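Local coordinates for protein beta-galactosidase (Geobacillus stearothermophilus, PDB 4OIF) that probably hydrolyses terminal non-reducing beta-D-galactose residues of beta-D-galactosides, as a zinc-containing homotrimeric enzyme of glycoside hydrolase family 42, at residues Pro529-Thr534 against Asp572-Asp577; Asn541-Arg546 against Thr578-Ser583; Gly495-Thr500 against Arg522-Met527; Tyr468-Ala473 against Asp605-Leu610. All coordinates share one frame; numbering follows the deposited sequence.

Contact 1 of 4, residues Pro529-Thr534 against Asp572-Asp577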
loop_
_atom_site.group_PDB
_atom_site.type_symbol
_atom_site.label_atom_id
_atom_site.label_comp_id
_atom_site.label_asym_id
_atom_site.label_seq_id
_atom_site.Cartn_x
_atom_site.Cartn_y
_atom_site.Cartn_z
ATOM N N PRO A 529 -37.117 4.494 -7.590
ATOM C CA PRO A 529 -36.086 5.167 -6.792
ATOM C C PRO A 529 -35.762 6.519 -7.415
ATOM O O PRO A 529 -35.700 6.605 -8.643
ATOM C CB PRO A 529 -34.897 4.207 -6.879
ATOM C CG PRO A 529 -35.072 3.519 -8.205
ATOM C CD PRO A 529 -36.553 3.467 -8.487
ATOM N N ILE A 530 -35.568 7.566 -6.626
ATOM C CA ILE A 530 -35.135 8.806 -7.253
ATOM C C ILE A 530 -33.774 9.271 -6.763
ATOM O O ILE A 530 -33.165 10.126 -7.390
ATOM C CB ILE A 530 -36.162 9.936 -7.060
ATOM C CG1 ILE A 530 -36.297 10.318 -5.593
ATOM C CG2 ILE A 530 -37.515 9.514 -7.613
ATOM C CD1 ILE A 530 -37.354 11.388 -5.362
ATOM N N GLU A 531 -33.291 8.707 -5.657
ATOM C CA GLU A 531 -31.991 9.105 -5.119
ATOM C C GLU A 531 -31.323 8.025 -4.299
ATOM O O GLU A 531 -31.936 7.419 -3.419
ATOM C CB GLU A 531 -32.099 10.365 -4.256
ATOM C CG GLU A 531 -30.720 10.874 -3.814
ATOM C CD GLU A 531 -30.751 12.167 -3.028
ATOM O OE1 GLU A 531 -31.843 12.712 -2.777
ATOM O OE2 GLU A 531 -29.662 12.643 -2.653
ATOM N N THR A 532 -30.049 7.796 -4.593
ATOM C CA THR A 532 -29.245 6.845 -3.851
ATOM C C THR A 532 -28.368 7.607 -2.889
ATOM O O THR A 532 -27.484 8.357 -3.299
ATOM C CB THR A 532 -28.367 5.976 -4.770
ATOM O OG1 THR A 532 -29.198 5.104 -5.551
ATOM C CG2 THR A 532 -27.420 5.137 -3.933
ATOM N N ASP A 533 -28.630 7.435 -1.603
ATOM C CA ASP A 533 -27.830 8.092 -0.590
ATOM C C ASP A 533 -26.658 7.204 -0.189
ATOM O O ASP A 533 -26.866 6.110 0.349
ATOM C CB ASP A 533 -28.692 8.416 0.622
ATOM C CG ASP A 533 -28.051 9.423 1.538
ATOM O OD1 ASP A 533 -27.242 10.258 1.065
ATOM O OD2 ASP A 533 -28.370 9.378 2.736
ATOM N N THR A 534 -25.434 7.662 -0.450
ATOM C CA THR A 534 -24.240 6.909 -0.071
ATOM C C THR A 534 -23.654 7.438 1.232
ATOM O O THR A 534 -23.362 8.625 1.350
ATOM C CB THR A 534 -23.167 6.962 -1.165
ATOM O OG1 THR A 534 -23.652 6.315 -2.350
ATOM C CG2 THR A 534 -21.902 6.261 -0.689
ATOM N N ASP A 572 -34.718 8.740 10.152
ATOM C CA ASP A 572 -33.843 9.868 10.425
ATOM C C ASP A 572 -33.365 10.476 9.111
ATOM O O ASP A 572 -33.800 10.045 8.050
ATOM C CB ASP A 572 -32.666 9.420 11.294
ATOM C CG ASP A 572 -32.195 10.504 12.245
ATOM O OD1 ASP A 572 -32.553 11.686 12.037
ATOM O OD2 ASP A 572 -31.459 10.173 13.200
ATOM N N ASP A 573 -32.484 11.476 9.195
ATOM C CA ASP A 573 -31.974 12.225 8.041
ATOM C C ASP A 573 -33.108 12.898 7.253
ATOM O O ASP A 573 -34.267 12.844 7.654
ATOM C CB ASP A 573 -31.147 11.317 7.122
ATOM C CG ASP A 573 -29.924 12.024 6.528
ATOM O OD1 ASP A 573 -30.006 13.223 6.191
ATOM O OD2 ASP A 573 -28.869 11.366 6.394
ATOM N N PHE A 574 -32.776 13.534 6.134
ATOM C CA PHE A 574 -33.739 14.409 5.467
ATOM C C PHE A 574 -34.897 13.641 4.841
ATOM O O PHE A 574 -35.936 14.229 4.573
ATOM C CB PHE A 574 -33.045 15.302 4.408
ATOM C CG PHE A 574 -32.607 14.580 3.155
ATOM C CD1 PHE A 574 -31.347 13.986 3.082
ATOM C CD2 PHE A 574 -33.425 14.546 2.032
ATOM C CE1 PHE A 574 -30.923 13.335 1.921
ATOM C CE2 PHE A 574 -33.013 13.900 0.856
ATOM C CZ PHE A 574 -31.762 13.284 0.808
ATOM N N TYR A 575 -34.730 12.338 4.616
ATOM C CA TYR A 575 -35.811 11.538 4.062
ATOM C C TYR A 575 -36.521 10.722 5.138
ATOM O O TYR A 575 -37.155 9.700 4.846
ATOM C CB TYR A 575 -35.292 10.615 2.961
ATOM C CG TYR A 575 -33.933 9.996 3.224
ATOM C CD1 TYR A 575 -32.768 10.663 2.864
ATOM C CD2 TYR A 575 -33.816 8.736 3.809
ATOM C CE1 TYR A 575 -31.532 10.110 3.084
ATOM C CE2 TYR A 575 -32.585 8.176 4.044
ATOM C CZ TYR A 575 -31.438 8.871 3.668
ATOM O OH TYR A 575 -30.187 8.332 3.882
ATOM N N ALA A 576 -36.409 11.178 6.384
ATOM C CA ALA A 576 -37.110 10.545 7.493
ATOM C C ALA A 576 -38.621 10.456 7.238
ATOM O O ALA A 576 -39.212 11.352 6.637
ATOM C CB ALA A 576 -36.835 11.288 8.771
ATOM N N ASP A 577 -39.203 9.340 7.677
ATOM C CA ASP A 577 -40.635 9.053 7.549
ATOM C C ASP A 577 -41.091 8.921 6.103
ATOM O O ASP A 577 -42.277 9.007 5.818
ATOM C CB ASP A 577 -41.472 10.125 8.256
ATOM C CG ASP A 577 -41.148 10.230 9.730
ATOM O OD1 ASP A 577 -40.892 9.189 10.375
ATOM O OD2 ASP A 577 -41.142 11.357 10.251
#
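E531 and F574 approach from opposite directions, carboxylate and ring planes 41° apart, and D533 meets Y575 at a slant where strand 527-534 of the trimerisation domain faces a type I beta turn running from D573 to A576. The glutamate is extended, its CG opposite the backbone N (chi1 -174°), which carries OE1 to the rim of the F574 ring, 3.6 Å from CZ and close to the ring plane. That oxygen also makes a salt bridge to R386 of the second subunit, an arginine on which F574 packs as well. With an alanine at E531, R386 would probably lose its carboxylate mate and the edge of F574 would lose the carboxylate beside it. The D533 carboxylate stands almost upright to the Y575 ring, their planes 85° apart, and OD2 accepts the hydroxyl's hydrogen bond near the plane of that ring; the modelled O-O separation is very short, so its exact length is doubtful. D573 OD2 lies 4.2 Å from D533 OD2, a pairing of like charges that R338 of the second subunit, salt-bridged to both, probably offsets. Within the turn, Y575 CD1 sits 3.3 Å above the F574 plane, over the ring centre.

Contact 2 of 4, residues Asn541-Arg546 against Thr578-Ser583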
loop_
_atom_site.group_PDB
_atom_site.type_symbol
_atom_site.label_atom_id
_atom_site.label_comp_id
_atom_site.label_asym_id
_atom_site.label_seq_id
_atom_site.Cartn_x
_atom_site.Cartn_y
_atom_site.Cartn_z
ATOM N N ASN A 541 -28.625 4.972 9.814
ATOM C CA ASN A 541 -30.032 5.341 9.798
ATOM C C ASN A 541 -30.790 4.165 10.390
ATOM O O ASN A 541 -30.198 3.310 11.053
ATOM C CB ASN A 541 -30.521 5.697 8.378
ATOM C CG ASN A 541 -31.668 6.749 8.375
ATOM O OD1 ASN A 541 -32.667 6.605 9.082
ATOM N ND2 ASN A 541 -31.510 7.809 7.581
ATOM N N SER A 542 -32.092 4.125 10.161
ATOM C CA SER A 542 -32.914 3.036 10.637
ATOM C C SER A 542 -34.224 3.049 9.894
ATOM O O SER A 542 -34.700 4.113 9.488
ATOM C CB SER A 542 -33.169 3.148 12.134
ATOM O OG SER A 542 -33.881 4.336 12.421
ATOM N N VAL A 543 -34.796 1.861 9.717
ATOM C CA VAL A 543 -36.099 1.699 9.097
ATOM C C VAL A 543 -37.093 1.099 10.094
ATOM O O VAL A 543 -36.821 0.092 10.739
ATOM C CB VAL A 543 -36.013 0.805 7.847
ATOM C CG1 VAL A 543 -37.399 0.503 7.306
ATOM C CG2 VAL A 543 -35.162 1.472 6.788
ATOM N N HIS A 544 -38.248 1.730 10.235
ATOM C CA HIS A 544 -39.313 1.144 11.022
ATOM C C HIS A 544 -40.141 0.259 10.115
ATOM O O HIS A 544 -40.629 0.704 9.060
ATOM C CB HIS A 544 -40.179 2.215 11.667
ATOM C CG HIS A 544 -41.008 1.708 12.799
ATOM N ND1 HIS A 544 -42.295 1.245 12.629
ATOM C CD2 HIS A 544 -40.733 1.583 14.117
ATOM C CE1 HIS A 544 -42.781 0.868 13.798
ATOM N NE2 HIS A 544 -41.852 1.058 14.717
ATOM N N TYR A 545 -40.280 -0.995 10.539
ATOM C CA TYR A 545 -40.919 -2.037 9.756
ATOM C C TYR A 545 -41.512 -3.091 10.697
ATOM O O TYR A 545 -40.845 -3.551 11.635
ATOM C CB TYR A 545 -39.906 -2.652 8.782
ATOM C CG TYR A 545 -40.352 -3.931 8.120
ATOM C CD1 TYR A 545 -41.117 -3.906 6.971
ATOM C CD2 TYR A 545 -39.984 -5.169 8.637
ATOM C CE1 TYR A 545 -41.518 -5.074 6.357
ATOM C CE2 TYR A 545 -40.378 -6.342 8.030
ATOM C CZ TYR A 545 -41.147 -6.290 6.892
ATOM O OH TYR A 545 -41.546 -7.453 6.283
ATOM N N ARG A 546 -42.773 -3.441 10.451
ATOM C CA ARG A 546 -43.522 -4.361 11.308
ATOM C C ARG A 546 -43.312 -4.086 12.788
ATOM O O ARG A 546 -42.997 -4.999 13.539
ATOM C CB ARG A 546 -43.144 -5.812 11.016
ATOM C CG ARG A 546 -43.368 -6.247 9.575
ATOM C CD ARG A 546 -44.833 -6.427 9.273
ATOM N NE ARG A 546 -45.054 -7.069 7.982
ATOM C CZ ARG A 546 -45.276 -6.407 6.850
ATOM N NH1 ARG A 546 -45.304 -5.080 6.857
ATOM N NH2 ARG A 546 -45.474 -7.070 5.713
ATOM N N THR A 578 -40.151 8.701 5.187
ATOM C CA THR A 578 -40.504 8.422 3.789
ATOM C C THR A 578 -40.304 6.916 3.576
ATOM O O THR A 578 -39.663 6.277 4.394
ATOM C CB THR A 578 -39.658 9.267 2.795
ATOM O OG1 THR A 578 -38.269 8.977 2.968
ATOM C CG2 THR A 578 -39.891 10.747 3.015
ATOM N N PRO A 579 -40.864 6.336 2.500
ATOM C CA PRO A 579 -40.803 4.877 2.339
ATOM C C PRO A 579 -39.408 4.294 2.116
ATOM O O PRO A 579 -38.637 4.792 1.294
ATOM C CB PRO A 579 -41.655 4.625 1.086
ATOM C CG PRO A 579 -42.464 5.833 0.917
ATOM C CD PRO A 579 -41.644 6.959 1.422
ATOM N N ALA A 580 -39.117 3.209 2.825
ATOM C CA ALA A 580 -37.888 2.452 2.638
ATOM C C ALA A 580 -38.181 1.038 2.098
ATOM O O ALA A 580 -37.402 0.489 1.314
ATOM C CB ALA A 580 -37.129 2.371 3.938
ATOM N N VAL A 581 -39.293 0.441 2.518
ATOM C CA VAL A 581 -39.630 -0.898 2.038
ATOM C C VAL A 581 -41.033 -0.936 1.468
ATOM O O VAL A 581 -41.980 -0.490 2.121
ATOM C CB VAL A 581 -39.526 -1.951 3.146
ATOM C CG1 VAL A 581 -39.951 -3.314 2.614
ATOM C CG2 VAL A 581 -38.117 -2.016 3.669
ATOM N N THR A 582 -41.162 -1.462 0.250
ATOM C CA THR A 582 -42.445 -1.457 -0.456
ATOM C C THR A 582 -42.823 -2.829 -1.020
ATOM O O THR A 582 -41.958 -3.662 -1.295
ATOM C CB THR A 582 -42.455 -0.445 -1.630
ATOM O OG1 THR A 582 -41.601 -0.913 -2.681
ATOM C CG2 THR A 582 -41.983 0.910 -1.179
ATOM N N SER A 583 -44.126 -3.048 -1.187
ATOM C CA SER A 583 -44.649 -4.252 -1.833
ATOM C C SER A 583 -45.707 -3.863 -2.844
ATOM O O SER A 583 -46.399 -2.864 -2.676
ATOM C CB SER A 583 -45.251 -5.227 -0.813
ATOM O OG SER A 583 -46.485 -4.739 -0.320
#
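N541 OD1 accepts two backbone N-H groups, S542 N at 2.8 Å in the carbonyl plane and, weakly, D572 N, just before the strand 541-545 turns V543 onto A580. The setting is a classic beta bulge: A580 and V581 both face G568 on strand 565-570, which runs antiparallel between strands 541-545 and 579-586. The chain turns a corner at A580, which probably helps side chains of these two strands, on either side of 565-570, to meet although no hydrogen bond joins their segments. V543 works as a fork. With CG1 opposite the backbone N (chi1 173°) and CG2 opposite the carbonyl carbon, both methyls reach the A580 methyl, CG2 at 3.6 Å and CG1 at 3.9 Å from CB. Contact thins along the strand: V543 CG1 lies 4.5 Å from V581 CG2, and V581 CG1 approaches Y545 CE1 obliquely at 4.4 Å. All four of these residues are buried, and F602 and F606 of helix 600-613 continue the apolar layer, F602 meeting the Y545 ring edge-to-face. Beside the layer runs R546, whose guanidinium forms salt bridges with E567 and E609. Its CG lies 3.3 Å above the Y545 ring plane, offset toward the rim, while Y545 OH in turn sits 3.7 Å above the guanidinium plane, again off-centre.

Contact 3 of 4, residues Gly495-Thr500 against Arg522-Met527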
loop_
_atom_site.group_PDB
_atom_site.type_symbol
_atom_site.label_atom_id
_atom_site.label_comp_id
_atom_site.label_asym_id
_atom_site.label_seq_id
_atom_site.Cartn_x
_atom_site.Cartn_y
_atom_site.Cartn_z
ATOM N N GLY A 495 -44.977 -14.942 -10.119
ATOM C CA GLY A 495 -43.702 -14.836 -9.444
ATOM C C GLY A 495 -43.684 -13.764 -8.367
ATOM O O GLY A 495 -44.354 -12.739 -8.481
ATOM N N THR A 496 -42.926 -14.022 -7.305
ATOM C CA THR A 496 -42.652 -13.038 -6.277
ATOM C C THR A 496 -41.190 -12.593 -6.407
ATOM O O THR A 496 -40.275 -13.396 -6.271
ATOM C CB THR A 496 -42.914 -13.606 -4.872
ATOM O OG1 THR A 496 -44.314 -13.829 -4.702
ATOM C CG2 THR A 496 -42.442 -12.640 -3.811
ATOM N N LEU A 497 -40.981 -11.316 -6.684
ATOM C CA LEU A 497 -39.664 -10.779 -6.976
ATOM C C LEU A 497 -39.261 -9.770 -5.926
ATOM O O LEU A 497 -40.072 -8.941 -5.548
ATOM C CB LEU A 497 -39.664 -10.129 -8.353
ATOM C CG LEU A 497 -38.425 -9.348 -8.780
ATOM C CD1 LEU A 497 -37.186 -10.240 -8.896
ATOM C CD2 LEU A 497 -38.696 -8.656 -10.081
ATOM N N VAL A 498 -38.018 -9.847 -5.458
ATOM C CA VAL A 498 -37.472 -8.879 -4.502
ATOM C C VAL A 498 -36.232 -8.191 -5.072
ATOM O O VAL A 498 -35.264 -8.849 -5.448
ATOM C CB VAL A 498 -37.094 -9.537 -3.155
ATOM C CG1 VAL A 498 -36.434 -8.525 -2.232
ATOM C CG2 VAL A 498 -38.319 -10.131 -2.476
ATOM N N MET A 499 -36.270 -6.866 -5.150
ATOM C CA MET A 499 -35.095 -6.109 -5.557
ATOM C C MET A 499 -34.754 -5.068 -4.512
ATOM O O MET A 499 -35.501 -4.859 -3.548
ATOM C CB MET A 499 -35.299 -5.447 -6.921
ATOM C CG MET A 499 -35.177 -6.421 -8.072
ATOM S SD MET A 499 -35.349 -5.634 -9.676
ATOM C CE MET A 499 -33.893 -6.197 -10.518
ATOM N N THR A 500 -33.607 -4.427 -4.693
ATOM C CA THR A 500 -33.085 -3.534 -3.672
ATOM C C THR A 500 -32.512 -2.286 -4.272
ATOM O O THR A 500 -32.495 -2.105 -5.488
ATOM C CB THR A 500 -31.949 -4.174 -2.840
ATOM O OG1 THR A 500 -30.756 -4.244 -3.639
ATOM C CG2 THR A 500 -32.332 -5.573 -2.322
ATOM N N ARG A 522 -41.008 0.226 -12.952
ATOM C CA ARG A 522 -41.880 1.146 -12.228
ATOM C C ARG A 522 -43.250 0.509 -12.032
ATOM O O ARG A 522 -43.786 0.482 -10.919
ATOM C CB ARG A 522 -42.024 2.488 -12.962
ATOM C CG ARG A 522 -42.947 3.462 -12.209
ATOM C CD ARG A 522 -43.276 4.745 -12.991
ATOM N NE ARG A 522 -44.024 4.471 -14.217
ATOM C CZ ARG A 522 -43.582 4.769 -15.436
ATOM N NH1 ARG A 522 -42.407 5.358 -15.581
ATOM N NH2 ARG A 522 -44.310 4.479 -16.507
ATOM N N GLU A 523 -43.795 -0.016 -13.124
ATOM C CA GLU A 523 -45.087 -0.685 -13.096
ATOM C C GLU A 523 -45.071 -1.875 -12.149
ATOM O O GLU A 523 -45.962 -2.025 -11.314
ATOM C CB GLU A 523 -45.478 -1.144 -14.501
ATOM C CG GLU A 523 -46.171 -0.090 -15.345
ATOM C CD GLU A 523 -46.313 -0.520 -16.800
ATOM O OE1 GLU A 523 -46.033 -1.702 -17.106
ATOM O OE2 GLU A 523 -46.693 0.327 -17.640
ATOM N N MET A 524 -44.060 -2.723 -12.297
ATOM C CA MET A 524 -43.935 -3.927 -11.486
ATOM C C MET A 524 -43.963 -3.615 -9.999
ATOM O O MET A 524 -44.771 -4.172 -9.253
ATOM C CB MET A 524 -42.642 -4.670 -11.834
ATOM C CG MET A 524 -42.652 -5.317 -13.199
ATOM S SD MET A 524 -41.000 -5.729 -13.772
ATOM C CE MET A 524 -40.539 -6.878 -12.475
ATOM N N PHE A 525 -43.081 -2.712 -9.578
ATOM C CA PHE A 525 -42.879 -2.433 -8.163
ATOM C C PHE A 525 -43.831 -1.361 -7.631
ATOM O O PHE A 525 -43.913 -1.145 -6.427
ATOM C CB PHE A 525 -41.424 -2.013 -7.918
ATOM C CG PHE A 525 -40.436 -3.131 -8.094
ATOM C CD1 PHE A 525 -40.111 -3.964 -7.023
ATOM C CD2 PHE A 525 -39.846 -3.365 -9.331
ATOM C CE1 PHE A 525 -39.208 -5.012 -7.179
ATOM C CE2 PHE A 525 -38.934 -4.404 -9.495
ATOM C CZ PHE A 525 -38.617 -5.235 -8.415
ATOM N N GLY A 526 -44.541 -0.684 -8.529
ATOM C CA GLY A 526 -45.468 0.356 -8.115
ATOM C C GLY A 526 -44.790 1.502 -7.384
ATOM O O GLY A 526 -45.389 2.166 -6.551
ATOM N N MET A 527 -43.525 1.724 -7.706
ATOM C CA MET A 527 -42.749 2.814 -7.139
ATOM C C MET A 527 -41.546 3.078 -8.048
ATOM O O MET A 527 -41.390 2.415 -9.080
ATOM C CB MET A 527 -42.302 2.495 -5.698
ATOM C CG MET A 527 -41.759 1.093 -5.472
ATOM S SD MET A 527 -40.155 0.755 -6.246
ATOM C CE MET A 527 -39.039 1.842 -5.365
#
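The F525 ring pushes its CZ corner between M499 and L497, and the two partners lie on opposite sides of its plane, each approaching obliquely rather than squarely over a face or at an edge. M499 SD is 4.6 Å from the ring centroid, its direction 66° off the ring normal, a Met-aromatic contact; its nearest ring atom is F525 CZ, at 3.5 Å. M499 CB comes almost as near, 3.6 Å from the same CZ, so that the root of the side chain as well as the sulfur bears on the ring. The methionine chain then bends (chi3 128°) and takes its terminal methyl away from the helix. From the other side L497 CD2 lies 3.8 Å from F525 CZ, the leucine crossing the phenylalanine at about a right angle. Strand 496-500 belongs to the parallel part of the mixed sheet, and helix 519-525 lies against the same face as helix 481-492, whose V491 touches both L497 and M524; the opposite face, where V498 points, is covered by helix 600-613. This layering is consistent with the glutamine-amidotransferase-like alpha/beta fold to which the trimerisation domain is related. A serine in place of F525 would probably open a gap between L497 and M499 and take the aromatic partner from the sulfur. Helix 519-525 ends immediately after this ring, at G526, which has positive phi. One residue before the ring, M524 bends at chi3 and rests its CE methyl 3.5 Å from L497 CD2.

Contact 4 of 4, residues Tyr468-Ala473 against Asp605-Leu610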
loop_
_atom_site.group_PDB
_atom_site.type_symbol
_atom_site.label_atom_id
_atom_site.label_comp_id
_atom_site.label_asym_id
_atom_site.label_seq_id
_atom_site.Cartn_x
_atom_site.Cartn_y
_atom_site.Cartn_z
ATOM N N TYR A 468 -39.342 -20.800 -10.210
ATOM C CA TYR A 468 -39.228 -20.430 -8.795
ATOM C C TYR A 468 -40.429 -19.636 -8.297
ATOM O O TYR A 468 -41.088 -18.937 -9.070
ATOM C CB TYR A 468 -37.938 -19.633 -8.561
ATOM C CG TYR A 468 -36.720 -20.362 -9.064
ATOM C CD1 TYR A 468 -36.085 -21.320 -8.285
ATOM C CD2 TYR A 468 -36.228 -20.119 -10.334
ATOM C CE1 TYR A 468 -34.990 -22.000 -8.752
ATOM C CE2 TYR A 468 -35.129 -20.799 -10.811
ATOM C CZ TYR A 468 -34.515 -21.737 -10.019
ATOM O OH TYR A 468 -33.423 -22.414 -10.513
ATOM N N LYS A 469 -40.716 -19.760 -7.004
ATOM C CA LYS A 469 -41.775 -18.983 -6.366
ATOM C C LYS A 469 -41.262 -17.605 -6.002
ATOM O O LYS A 469 -41.973 -16.610 -6.083
ATOM C CB LYS A 469 -42.278 -19.660 -5.093
ATOM C CG LYS A 469 -43.019 -20.977 -5.251
ATOM C CD LYS A 469 -43.478 -21.418 -3.865
ATOM C CE LYS A 469 -44.411 -22.609 -3.894
ATOM N NZ LYS A 469 -44.588 -23.102 -2.491
ATOM N N LEU A 470 -40.012 -17.582 -5.568
ATOM C CA LEU A 470 -39.396 -16.401 -5.021
ATOM C C LEU A 470 -38.069 -16.190 -5.710
ATOM O O LEU A 470 -37.202 -17.067 -5.670
ATOM C CB LEU A 470 -39.209 -16.542 -3.517
ATOM C CG LEU A 470 -38.449 -15.415 -2.820
ATOM C CD1 LEU A 470 -39.112 -14.058 -3.035
ATOM C CD2 LEU A 470 -38.301 -15.710 -1.339
ATOM N N LEU A 471 -37.945 -15.044 -6.376
ATOM C CA LEU A 471 -36.715 -14.628 -7.033
ATOM C C LEU A 471 -36.166 -13.359 -6.375
ATOM O O LEU A 471 -36.839 -12.328 -6.304
ATOM C CB LEU A 471 -36.943 -14.396 -8.526
ATOM C CG LEU A 471 -35.698 -13.908 -9.277
ATOM C CD1 LEU A 471 -34.552 -14.889 -9.098
ATOM C CD2 LEU A 471 -35.986 -13.697 -10.747
ATOM N N ILE A 472 -34.933 -13.456 -5.898
ATOM C CA ILE A 472 -34.264 -12.378 -5.192
ATOM C C ILE A 472 -33.113 -11.832 -6.042
ATOM O O ILE A 472 -32.129 -12.519 -6.279
ATOM C CB ILE A 472 -33.746 -12.878 -3.818
ATOM C CG1 ILE A 472 -34.925 -13.336 -2.957
ATOM C CG2 ILE A 472 -32.913 -11.811 -3.101
ATOM C CD1 ILE A 472 -34.525 -14.103 -1.710
ATOM N N ALA A 473 -33.247 -10.597 -6.510
ATOM C CA ALA A 473 -32.236 -9.977 -7.369
ATOM C C ALA A 473 -31.717 -8.663 -6.785
ATOM O O ALA A 473 -32.137 -7.588 -7.202
ATOM C CB ALA A 473 -32.808 -9.736 -8.756
ATOM N N ASP A 605 -36.788 -11.291 9.361
ATOM C CA ASP A 605 -38.224 -11.050 9.531
ATOM C C ASP A 605 -38.982 -10.927 8.180
ATOM O O ASP A 605 -40.045 -11.555 7.957
ATOM C CB ASP A 605 -38.420 -9.804 10.403
ATOM C CG ASP A 605 -37.839 -9.973 11.833
ATOM O OD1 ASP A 605 -37.534 -11.110 12.243
ATOM O OD2 ASP A 605 -37.692 -8.974 12.564
ATOM N N PHE A 606 -38.406 -10.139 7.280
ATOM C CA PHE A 606 -38.952 -9.896 5.949
ATOM C C PHE A 606 -39.158 -11.211 5.194
ATOM O O PHE A 606 -40.263 -11.547 4.687
ATOM C CB PHE A 606 -38.002 -8.960 5.173
ATOM C CG PHE A 606 -38.492 -8.593 3.804
ATOM C CD1 PHE A 606 -39.335 -7.508 3.622
ATOM C CD2 PHE A 606 -38.126 -9.343 2.698
ATOM C CE1 PHE A 606 -39.805 -7.178 2.348
ATOM C CE2 PHE A 606 -38.597 -9.020 1.438
ATOM C CZ PHE A 606 -39.441 -7.933 1.267
ATOM N N TYR A 607 -38.072 -11.969 5.134
ATOM C CA TYR A 607 -38.099 -13.214 4.396
ATOM C C TYR A 607 -38.867 -14.289 5.151
ATOM O O TYR A 607 -39.343 -15.237 4.544
ATOM C CB TYR A 607 -36.680 -13.678 4.069
ATOM C CG TYR A 607 -36.077 -12.902 2.919
ATOM C CD1 TYR A 607 -36.694 -12.886 1.673
ATOM C CD2 TYR A 607 -34.906 -12.181 3.078
ATOM C CE1 TYR A 607 -36.158 -12.174 0.618
ATOM C CE2 TYR A 607 -34.363 -11.463 2.026
ATOM C CZ TYR A 607 -34.989 -11.470 0.802
ATOM O OH TYR A 607 -34.445 -10.765 -0.238
ATOM N N GLN A 608 -39.014 -14.133 6.462
ATOM C CA GLN A 608 -39.821 -15.073 7.221
ATOM C C GLN A 608 -41.240 -14.939 6.750
ATOM O O GLN A 608 -41.927 -15.945 6.480
ATOM C CB GLN A 608 -39.749 -14.813 8.722
ATOM C CG GLN A 608 -40.376 -15.927 9.540
ATOM C CD GLN A 608 -39.665 -17.261 9.328
ATOM O OE1 GLN A 608 -38.446 -17.305 9.127
ATOM N NE2 GLN A 608 -40.427 -18.353 9.358
ATOM N N GLU A 609 -41.670 -13.682 6.642
ATOM C CA GLU A 609 -43.000 -13.410 6.111
ATOM C C GLU A 609 -43.156 -13.962 4.712
ATOM O O GLU A 609 -44.197 -14.539 4.389
ATOM C CB GLU A 609 -43.304 -11.921 6.110
ATOM C CG GLU A 609 -43.610 -11.385 7.482
ATOM C CD GLU A 609 -44.862 -10.554 7.489
ATOM O OE1 GLU A 609 -45.480 -10.425 6.410
ATOM O OE2 GLU A 609 -45.218 -10.025 8.565
ATOM N N LEU A 610 -42.136 -13.799 3.875
ATOM C CA LEU A 610 -42.265 -14.392 2.536
ATOM C C LEU A 610 -42.328 -15.937 2.563
ATOM O O LEU A 610 -42.967 -16.546 1.708
ATOM C CB LEU A 610 -41.127 -13.928 1.626
ATOM C CG LEU A 610 -41.381 -12.536 1.040
ATOM C CD1 LEU A 610 -40.214 -12.064 0.169
ATOM C CD2 LEU A 610 -42.690 -12.515 0.245
#
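I472 and Y607 form the close-fitting half of this contact, coming at each other from opposite directions. The isoleucine's CD1 lies 3.4 Å from Y607 CE1, meeting the ring obliquely, while its other branch brings CG2 to 3.4 Å from Y607 OH. That division follows from chi1 of -62°, which sets CG1 beside the backbone N and CG2 opposite it. The hydroxyl is buried in apolar company, yet it is satisfied by a hydrogen bond with H445 ND1 of helix 438-451, a link that would fix how the ring end sits. On its own helix, F606 CD2 lies 3.9 Å above the Y607 ring, over its centre. Packing is slacker two residues back along the strand. L470 and L610 cross at about a right angle and touch through methyls alone, CD1 to CD1 at 3.9 Å, and L470 CD2 stays 4.4 Å from Y607 CD1. Farther round the helix the character changes to polar: D605 and Q608 are partly exposed, bonded to Y550 and R452 respectively. Strand 470-473 and helix 605-610 run nearly antiparallel, 154° between their directions, with their axes 11.8 Å apart. A helix laid antiparallel over parallel strands, here joined by helix 438-451 on the same face, is the layered arrangement of Rossmann-like alpha/beta domains, consistent with the amidotransferase-like relationship of this trimerisation domain.

Overall arrangement
All four contacts lie in the trimerisation domain. From the N-terminal side, strand 470-473 opens contact 4, the longest loop, which closes only at helix 600-613 and encloses the other three. Contact 3 closes first, bringing helix 519-525 back to strand 496-500; this strand neighbours 470-473 in the sheet, with T496 O bonded to L471 N. The chain passes directly into strand 527-534, where contact 1 opens. Contact 2 opens before contact 1 closes, so these two cross, and they touch through N541 and D572. Contacts 3 and 4 join parallel strands of the mixed sheet to helices 519-525 and 600-613, contact 2 joins two strands of its antiparallel part, and contact 1 lies at the subunit interface.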